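Local coordinates for protein SsfS6 (Streptomyces sp. SF2575, PDB 4FZR) that belongs to the erythromycin biosynthesis protein CIII-like family and has the GT-B fold, two domains each built round a parallel sheet, at residues C24-V29 with G55-G60; V29-P34 with Q150-A155; A38-G43 with G62-P67. One frame throughout, in Å; residues are numbered along the deposited sequence.

Contact 1: residues C24-V29 with G55-G60; sequences CSEGFV and GPTVTG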
loop_
_atom_site.group_PDB
_atom_site.type_symbol
_atom_site.label_atom_id
_atom_site.label_comp_id
_atom_site.label_asym_id
_atom_site.label_seq_id
_atom_site.Cartn_x
_atom_site.Cartn_y
_atom_site.Cartn_z
ATOM N N CYS A 24 -14.627 -9.955 -6.709
ATOM C CA CYS A 24 -15.522 -8.861 -7.083
ATOM C C CYS A 24 -16.104 -8.136 -5.867
ATOM O O CYS A 24 -16.931 -7.237 -6.012
ATOM C CB CYS A 24 -16.656 -9.379 -7.974
ATOM S SG CYS A 24 -17.781 -10.541 -7.159
ATOM N N SER A 25 -15.669 -8.525 -4.672
ATOM C CA SER A 25 -16.065 -7.822 -3.456
ATOM C C SER A 25 -14.846 -7.514 -2.595
ATOM O O SER A 25 -13.815 -8.176 -2.700
ATOM C CB SER A 25 -17.084 -8.644 -2.668
ATOM O OG SER A 25 -16.605 -9.952 -2.421
ATOM N N GLU A 26 -14.979 -6.509 -1.737
ATOM C CA GLU A 26 -13.857 -6.006 -0.953
ATOM C C GLU A 26 -13.262 -7.050 -0.015
ATOM O O GLU A 26 -12.051 -7.072 0.205
ATOM C CB GLU A 26 -14.285 -4.772 -0.156
ATOM C CG GLU A 26 -13.962 -3.464 -0.853
ATOM C CD GLU A 26 -14.672 -2.279 -0.234
ATOM O OE1 GLU A 26 -14.574 -2.102 1.000
ATOM O OE2 GLU A 26 -15.333 -1.527 -0.982
ATOM N N GLY A 27 -14.109 -7.910 0.537
ATOM C CA GLY A 27 -13.655 -8.909 1.487
ATOM C C GLY A 27 -12.783 -9.968 0.844
ATOM O O GLY A 27 -12.084 -10.706 1.537
ATOM N N PHE A 28 -12.819 -10.041 -0.483
ATOM C CA PHE A 28 -12.027 -11.022 -1.215
ATOM C C PHE A 28 -10.803 -10.380 -1.869
ATOM O O PHE A 28 -9.928 -11.075 -2.382
ATOM C CB PHE A 28 -12.894 -11.707 -2.275
ATOM C CG PHE A 28 -14.070 -12.456 -1.708
ATOM C CD1 PHE A 28 -14.017 -13.017 -0.439
ATOM C CD2 PHE A 28 -15.234 -12.594 -2.445
ATOM C CE1 PHE A 28 -15.104 -13.704 0.078
ATOM C CE2 PHE A 28 -16.322 -13.277 -1.932
ATOM C CZ PHE A 28 -16.257 -13.834 -0.670
ATOM N N VAL A 29 -10.741 -9.053 -1.847
ATOM C CA VAL A 29 -9.635 -8.337 -2.467
ATOM C C VAL A 29 -8.640 -7.846 -1.418
ATOM O O VAL A 29 -7.439 -8.081 -1.526
ATOM C CB VAL A 29 -10.144 -7.140 -3.289
ATOM C CG1 VAL A 29 -8.978 -6.321 -3.817
ATOM C CG2 VAL A 29 -11.012 -7.626 -4.437
ATOM N N GLY A 55 -11.776 -1.529 -8.598
ATOM C CA GLY A 55 -10.722 -0.591 -8.953
ATOM C C GLY A 55 -10.284 0.319 -7.820
ATOM O O GLY A 55 -9.102 0.360 -7.483
ATOM N N PRO A 56 -11.233 1.064 -7.233
ATOM C CA PRO A 56 -10.941 2.008 -6.146
ATOM C C PRO A 56 -10.355 1.343 -4.898
ATOM O O PRO A 56 -9.543 1.953 -4.200
ATOM C CB PRO A 56 -12.314 2.610 -5.824
ATOM C CG PRO A 56 -13.114 2.423 -7.055
ATOM C CD PRO A 56 -12.641 1.137 -7.660
ATOM N N THR A 57 -10.772 0.112 -4.616
ATOM C CA THR A 57 -10.255 -0.625 -3.468
ATOM C C THR A 57 -8.790 -0.987 -3.700
ATOM O O THR A 57 -7.961 -0.878 -2.799
ATOM C CB THR A 57 -11.061 -1.920 -3.208
ATOM O OG1 THR A 57 -12.417 -1.590 -2.881
ATOM C CG2 THR A 57 -10.453 -2.724 -2.062
ATOM N N VAL A 58 -8.479 -1.409 -4.921
ATOM C CA VAL A 58 -7.127 -1.822 -5.270
ATOM C C VAL A 58 -6.176 -0.627 -5.277
ATOM O O VAL A 58 -5.098 -0.683 -4.690
ATOM C CB VAL A 58 -7.099 -2.529 -6.639
ATOM C CG1 VAL A 58 -5.660 -2.778 -7.095
ATOM C CG2 VAL A 58 -7.907 -3.834 -6.577
ATOM N N THR A 59 -6.583 0.459 -5.926
ATOM C CA THR A 59 -5.729 1.636 -6.012
ATOM C C THR A 59 -5.677 2.354 -4.671
ATOM O O THR A 59 -4.684 3.000 -4.339
ATOM C CB THR A 59 -6.203 2.602 -7.109
ATOM O OG1 THR A 59 -7.438 3.220 -6.723
ATOM C CG2 THR A 59 -6.396 1.845 -8.397
ATOM N N GLY A 60 -6.748 2.227 -3.897
ATOM C CA GLY A 60 -6.799 2.815 -2.571
ATOM C C GLY A 60 -5.856 2.125 -1.597
ATOM O O GLY A 60 -5.532 2.667 -0.541
#
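Thr-57 meets Glu-26 through its hydroxyl oxygen and its methyl, and both press on the same carbon, CG of Glu-26. OG1 of Thr-57 lies 3.2 Å from that CG, a close van der Waals approach, while CG2 of Thr-57 sits 3.8 Å from it. The glutamate reaches this place with CG turned away from the staggered positions (chi1 -95°) and the rest of the chain extended, so that it is the aliphatic part of the side chain that lies against the threonine. The carboxylate passes beyond it, with OE2 of Glu-26 3.5 Å from OG1 of Thr-57. Glu-26 itself stays exposed, so this half of the contact is its outer part.

The apolar half is buried. CG1 of Val-29 and CG2 of Val-58 touch at 3.9 Å, and the two valine side chains run at about a right angle. Val-29 carries CG1 anti to its backbone N (chi1 174°), which aims this methyl at the other helix; the same methyl lies more loosely beside CG2 of Thr-57, 4.3 Å away. CG1 of Val-29 thus meets methyls of two successive residues.

Backbone bonds give each segment its shape. Val-29 N bonds to Glu-26 O in a short, weakly bonded helix, while 55-60 is helical, with Gly-60 N on Pro-56 O at 2.8 Å.

Both helices follow parallel strands of the N-terminal sheet: helix 26-29 comes after strand 17-21, and helix 55-60 after strand 45-51. ND2 of Asn-53, just before helix 55-60, is hydrogen-bonded to Cys-24 O. Val-58 also packs on Val-48 of strand 45-51 and on Phe-65 of strand 65-67, while Phe-28 packs on Ile-152, Arg-153 and Glu-331.

Contact 2: residues V29-P34 with Q150-A155; sequences VMPLVP and QSIRLA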
loop_
_atom_site.group_PDB
_atom_site.type_symbol
_atom_site.label_atom_id
_atom_site.label_comp_id
_atom_site.label_asym_id
_atom_site.label_seq_id
_atom_site.Cartn_x
_atom_site.Cartn_y
_atom_site.Cartn_z
ATOM N N VAL A 29 -10.741 -9.053 -1.847
ATOM C CA VAL A 29 -9.635 -8.337 -2.467
ATOM C C VAL A 29 -8.640 -7.846 -1.418
ATOM O O VAL A 29 -7.439 -8.081 -1.526
ATOM C CB VAL A 29 -10.144 -7.140 -3.289
ATOM C CG1 VAL A 29 -8.978 -6.321 -3.817
ATOM C CG2 VAL A 29 -11.012 -7.626 -4.437
HETATM N N MSE A 30 -9.159 -7.186 -0.390
HETATM C CA MSE A 30 -8.325 -6.551 0.626
HETATM C C MSE A 30 -7.343 -7.497 1.322
HETATM O O MSE A 30 -6.227 -7.093 1.650
HETATM C CB MSE A 30 -9.210 -5.868 1.673
HETATM C CG MSE A 30 -9.899 -4.603 1.167
HETATM SE SE MSE A 30 -10.993 -3.732 2.537
HETATM C CE MSE A 30 -12.090 -5.254 3.076
ATOM N N PRO A 31 -7.753 -8.750 1.570
ATOM C CA PRO A 31 -6.837 -9.650 2.281
ATOM C C PRO A 31 -5.599 -10.042 1.469
ATOM O O PRO A 31 -4.652 -10.584 2.041
ATOM C CB PRO A 31 -7.704 -10.884 2.569
ATOM C CG PRO A 31 -9.117 -10.411 2.434
ATOM C CD PRO A 31 -9.078 -9.360 1.372
ATOM N N LEU A 32 -5.605 -9.776 0.165
ATOM C CA LEU A 32 -4.447 -10.069 -0.680
ATOM C C LEU A 32 -3.481 -8.892 -0.740
ATOM O O LEU A 32 -2.387 -9.004 -1.290
ATOM C CB LEU A 32 -4.892 -10.428 -2.098
ATOM C CG LEU A 32 -5.631 -11.756 -2.264
ATOM C CD1 LEU A 32 -6.170 -11.875 -3.678
ATOM C CD2 LEU A 32 -4.726 -12.940 -1.936
ATOM N N VAL A 33 -3.886 -7.765 -0.167
ATOM C CA VAL A 33 -3.100 -6.541 -0.256
ATOM C C VAL A 33 -1.733 -6.647 0.429
ATOM O O VAL A 33 -0.727 -6.225 -0.136
ATOM C CB VAL A 33 -3.890 -5.334 0.306
ATOM C CG1 VAL A 33 -2.966 -4.157 0.558
ATOM C CG2 VAL A 33 -5.015 -4.946 -0.646
ATOM N N PRO A 34 -1.685 -7.201 1.651
ATOM C CA PRO A 34 -0.381 -7.243 2.329
ATOM C C PRO A 34 0.650 -8.156 1.654
ATOM O O PRO A 34 1.833 -7.816 1.637
ATOM C CB PRO A 34 -0.736 -7.748 3.733
ATOM C CG PRO A 34 -2.168 -7.354 3.917
ATOM C CD PRO A 34 -2.784 -7.558 2.567
ATOM N N GLN A 150 -3.618 -18.348 -1.697
ATOM C CA GLN A 150 -3.743 -17.851 -0.332
ATOM C C GLN A 150 -5.164 -18.028 0.193
ATOM O O GLN A 150 -6.134 -17.648 -0.462
ATOM C CB GLN A 150 -3.343 -16.377 -0.222
ATOM C CG GLN A 150 -3.304 -15.892 1.226
ATOM C CD GLN A 150 -3.171 -14.386 1.368
ATOM O OE1 GLN A 150 -2.356 -13.752 0.697
ATOM N NE2 GLN A 150 -3.975 -13.808 2.255
ATOM N N SER A 151 -5.272 -18.613 1.381
ATOM C CA SER A 151 -6.538 -18.672 2.096
ATOM C C SER A 151 -6.777 -17.348 2.808
ATOM O O SER A 151 -5.876 -16.807 3.446
ATOM C CB SER A 151 -6.531 -19.809 3.118
ATOM O OG SER A 151 -7.578 -19.646 4.056
ATOM N N ILE A 152 -7.994 -16.830 2.696
ATOM C CA ILE A 152 -8.353 -15.577 3.343
ATOM C C ILE A 152 -9.413 -15.846 4.410
ATOM O O ILE A 152 -10.132 -14.939 4.831
ATOM C CB ILE A 152 -8.871 -14.548 2.313
ATOM C CG1 ILE A 152 -10.068 -15.116 1.549
ATOM C CG2 ILE A 152 -7.758 -14.167 1.332
ATOM C CD1 ILE A 152 -10.843 -14.084 0.778
ATOM N N ARG A 153 -9.484 -17.100 4.851
ATOM C CA ARG A 153 -10.516 -17.554 5.779
ATOM C C ARG A 153 -9.903 -18.416 6.872
ATOM O O ARG A 153 -8.873 -19.062 6.661
ATOM C CB ARG A 153 -11.566 -18.376 5.026
ATOM C CG ARG A 153 -12.231 -17.618 3.892
ATOM C CD ARG A 153 -13.090 -18.511 3.008
ATOM N NE ARG A 153 -13.698 -17.748 1.919
ATOM C CZ ARG A 153 -13.069 -17.417 0.794
ATOM N NH1 ARG A 153 -11.809 -17.783 0.601
ATOM N NH2 ARG A 153 -13.696 -16.718 -0.142
ATOM N N LEU A 154 -10.534 -18.428 8.042
ATOM C CA LEU A 154 -10.123 -19.331 9.107
ATOM C C LEU A 154 -10.321 -20.761 8.639
ATOM O O LEU A 154 -9.471 -21.624 8.860
ATOM C CB LEU A 154 -10.949 -19.096 10.369
ATOM C CG LEU A 154 -10.483 -18.020 11.350
ATOM C CD1 LEU A 154 -11.413 -17.993 12.551
ATOM C CD2 LEU A 154 -9.053 -18.269 11.799
ATOM N N ALA A 155 -11.452 -21.002 7.986
ATOM C CA ALA A 155 -11.776 -22.326 7.479
ATOM C C ALA A 155 -12.388 -22.219 6.089
ATOM O O ALA A 155 -13.359 -21.493 5.875
ATOM C CB ALA A 155 -12.725 -23.034 8.424
HETATM O O HOH W 1 -2.148 -11.023 2.081
#
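Pro-31 O takes a weak hydrogen bond from the carboxamide of Gln-150, and a water may bridge the same two groups. NE2 of Gln-150 donates to Pro-31 O over 3.3 Å with an N-H...O angle of 153°. Water 1 donates to OE1 of Gln-150, 3.1 Å away, but is modelled implausibly close to Pro-31 O, so that half of the bridge is doubtful. If the water is right, NE2 and OE1 are both engaged at this carbonyl, one directly and one through it, which would help to set the amide's rotation. An extended chain, starting with CG anti to the backbone N (chi1 -173°), carries the amide from the strand end to the turn.

CD2 of Leu-32 rests 3.6 Å from OE1 of Gln-150, and the two side chains lie alongside each other, pointing opposite ways. CD2 of Leu-32 is also 3.9 Å from CD of Gln-150.

In fold terms, the contact belongs to the N-terminal GT-B domain and joins the link between helices 26-29 and 33-41 to the loop that leaves strand 147-150. Gln-150, still on that strand, bonds through its backbone to Thr-129 and Thr-131.

Farther along the loop the packing is apolar. CB of Pro-31 and CG2 of Ile-152 meet at 3.5 Å. Ile-152 puts CG1 between its N and carbonyl carbon (chi1 57°), which leaves CG2 beside the backbone N and facing the proline ring; Phe-28 also packs on this isoleucine. The loop bends in an ST turn, Arg-153 N giving a hydrogen bond to OG of Ser-151 at 3.3 Å. Arg-153 forms salt bridges with Glu-130 and Glu-331, and Leu-154 packs on Thr-313, Leu-314 and Leu-317 of helix 310-318.

Contact 3: residues A38-G43 with G62-P67; sequences ALRAAG and GLPFAP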
loop_
_atom_site.group_PDB
_atom_site.type_symbol
_atom_site.label_atom_id
_atom_site.label_comp_id
_atom_site.label_asym_id
_atom_site.label_seq_id
_atom_site.Cartn_x
_atom_site.Cartn_y
_atom_site.Cartn_z
ATOM N N ALA A 38 4.125 -7.037 -0.075
ATOM C CA ALA A 38 5.320 -7.743 0.368
ATOM C C ALA A 38 6.162 -8.112 -0.847
ATOM O O ALA A 38 7.390 -8.028 -0.819
ATOM C CB ALA A 38 4.944 -8.994 1.155
ATOM N N LEU A 39 5.486 -8.520 -1.916
ATOM C CA LEU A 39 6.153 -8.821 -3.176
ATOM C C LEU A 39 6.787 -7.563 -3.753
ATOM O O LEU A 39 7.954 -7.562 -4.145
ATOM C CB LEU A 39 5.157 -9.408 -4.178
ATOM C CG LEU A 39 4.583 -10.782 -3.818
ATOM C CD1 LEU A 39 3.452 -11.174 -4.767
ATOM C CD2 LEU A 39 5.681 -11.840 -3.816
ATOM N N ARG A 40 6.009 -6.490 -3.799
ATOM C CA ARG A 40 6.482 -5.232 -4.352
ATOM C C ARG A 40 7.655 -4.696 -3.535
ATOM O O ARG A 40 8.597 -4.127 -4.082
ATOM C CB ARG A 40 5.340 -4.221 -4.378
ATOM C CG ARG A 40 5.508 -3.115 -5.398
ATOM C CD ARG A 40 4.197 -2.378 -5.601
ATOM N NE ARG A 40 4.345 -1.204 -6.457
ATOM C CZ ARG A 40 3.452 -0.222 -6.544
ATOM N NH1 ARG A 40 2.341 -0.256 -5.819
ATOM N NH2 ARG A 40 3.674 0.805 -7.353
ATOM N N ALA A 41 7.600 -4.887 -2.222
ATOM C CA ALA A 41 8.676 -4.443 -1.346
ATOM C C ALA A 41 9.956 -5.227 -1.621
ATOM O O ALA A 41 11.061 -4.736 -1.383
ATOM C CB ALA A 41 8.275 -4.598 0.101
ATOM N N ALA A 42 9.798 -6.449 -2.119
ATOM C CA ALA A 42 10.937 -7.296 -2.452
ATOM C C ALA A 42 11.369 -7.103 -3.903
ATOM O O ALA A 42 12.033 -7.964 -4.479
ATOM C CB ALA A 42 10.600 -8.755 -2.193
ATOM N N GLY A 43 10.975 -5.980 -4.494
ATOM C CA GLY A 43 11.479 -5.592 -5.797
ATOM C C GLY A 43 10.710 -6.160 -6.975
ATOM O O GLY A 43 11.034 -5.867 -8.127
ATOM N N GLY A 62 -2.928 1.370 -2.719
ATOM C CA GLY A 62 -1.657 1.798 -3.273
ATOM C C GLY A 62 -1.112 0.836 -4.307
ATOM O O GLY A 62 0.088 0.833 -4.574
ATOM N N LEU A 63 -1.989 0.028 -4.898
ATOM C CA LEU A 63 -1.559 -1.000 -5.843
ATOM C C LEU A 63 -2.061 -0.744 -7.270
ATOM O O LEU A 63 -3.106 -0.127 -7.468
ATOM C CB LEU A 63 -2.012 -2.385 -5.364
ATOM C CG LEU A 63 -1.378 -2.883 -4.059
ATOM C CD1 LEU A 63 -2.097 -4.121 -3.551
ATOM C CD2 LEU A 63 0.106 -3.173 -4.243
ATOM N N PRO A 64 -1.303 -1.213 -8.275
ATOM C CA PRO A 64 -1.718 -1.105 -9.681
ATOM C C PRO A 64 -2.939 -1.967 -9.989
ATOM O O PRO A 64 -3.020 -3.090 -9.498
ATOM C CB PRO A 64 -0.496 -1.626 -10.451
ATOM C CG PRO A 64 0.642 -1.538 -9.493
ATOM C CD PRO A 64 0.048 -1.786 -8.147
ATOM N N PHE A 65 -3.857 -1.452 -10.805
ATOM C CA PHE A 65 -5.122 -2.131 -11.080
ATOM C C PHE A 65 -5.423 -2.295 -12.570
ATOM O O PHE A 65 -5.098 -1.429 -13.376
ATOM C CB PHE A 65 -6.279 -1.363 -10.437
ATOM C CG PHE A 65 -7.636 -1.890 -10.814
ATOM C CD1 PHE A 65 -8.131 -3.045 -10.226
ATOM C CD2 PHE A 65 -8.414 -1.240 -11.761
ATOM C CE1 PHE A 65 -9.377 -3.539 -10.569
ATOM C CE2 PHE A 65 -9.665 -1.731 -12.108
ATOM C CZ PHE A 65 -10.146 -2.881 -11.512
ATOM N N ALA A 66 -6.065 -3.407 -12.914
ATOM C CA ALA A 66 -6.551 -3.650 -14.271
ATOM C C ALA A 66 -7.853 -4.446 -14.201
ATOM O O ALA A 66 -7.930 -5.441 -13.484
ATOM C CB ALA A 66 -5.512 -4.407 -15.083
ATOM N N PRO A 67 -8.883 -4.014 -14.947
ATOM C CA PRO A 67 -10.203 -4.647 -14.849
ATOM C C PRO A 67 -10.323 -5.911 -15.697
ATOM O O PRO A 67 -9.825 -5.938 -16.820
ATOM C CB PRO A 67 -11.137 -3.560 -15.377
ATOM C CG PRO A 67 -10.307 -2.831 -16.395
ATOM C CD PRO A 67 -8.877 -2.895 -15.909
HETATM O O HOH W 2 0.990 1.966 -7.578
#
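Arg-40 reaches Gly-62 on a nearly straight chain. CG leaves roughly opposite the backbone N (chi1 -156°), CD and NE continue extended, and the guanidinium is carried clear of helix 33-41 to the chain that follows helix 55-60. The length is needed, because the nearest alpha carbons, those of Arg-40 and Leu-63, are 9.2 Å apart.

NH1 of Arg-40 does nearly all the touching. It donates to Gly-62 O at 2.8 Å, and this oxygen sits at the edge of the guanidinium, near its plane. The bond is short but bent, 126° at the hydrogen, and counts as weak. Water 2 backs it up: it accepts from NH2 of Arg-40 at 2.9 Å and gives a weak, 3.3 Å bond to Gly-62 O, so the two nitrogens reach one carbonyl by separate routes.

Over one face of the guanidinium lies the ring of Pro-64, with CD 3.6 Å from NH1 of Arg-40 and CG offset toward the rim. The methyl CD2 of Leu-63 adds a loose touch at 4.0 Å from NH1 of Arg-40.

Each segment holds a helix-ending glycine. Gly-43, with positive phi, closes helix 33-41 in a Schellman motif, and Gly-62 closes helix 55-60 in the same way before the chain turns into strand 65-67, outermost of the sheet within this chain. That strand pairs with 45-51, and Pro-209 of the second subunit packs on Arg-40.

What meets here is a cationic side chain and the backbone carbonyl just past the C-terminal end of a helix. The partial negative charge expected at such an end would favour the arginine's charge, so across these segments the attraction is probably one of charge to dipole, with no carboxylate taking part.

How the contacts relate
From the N terminus, the chain leaves strand 17-21 and at 24-29 begins contact 1, whose loop closes at 55-60. Val-29 also starts contact 2, which waits until 150-155, and helix 33-41 carries contact 3 at its far end, closed at 62-67. Contact 1 crosses both others, while contact 3 lies wholly within the long span of contact 2. Phe-28 beside Ile-152 and Arg-153 joins contacts 1 and 2; Val-58 beside Leu-63, Pro-64 and Phe-65 joins 1 and 3. Together they tie helices 26-29, 33-41 and 55-60 to strand 65-67 and to the loop after strand 147-150, and all three have residues that pack on the second subunit.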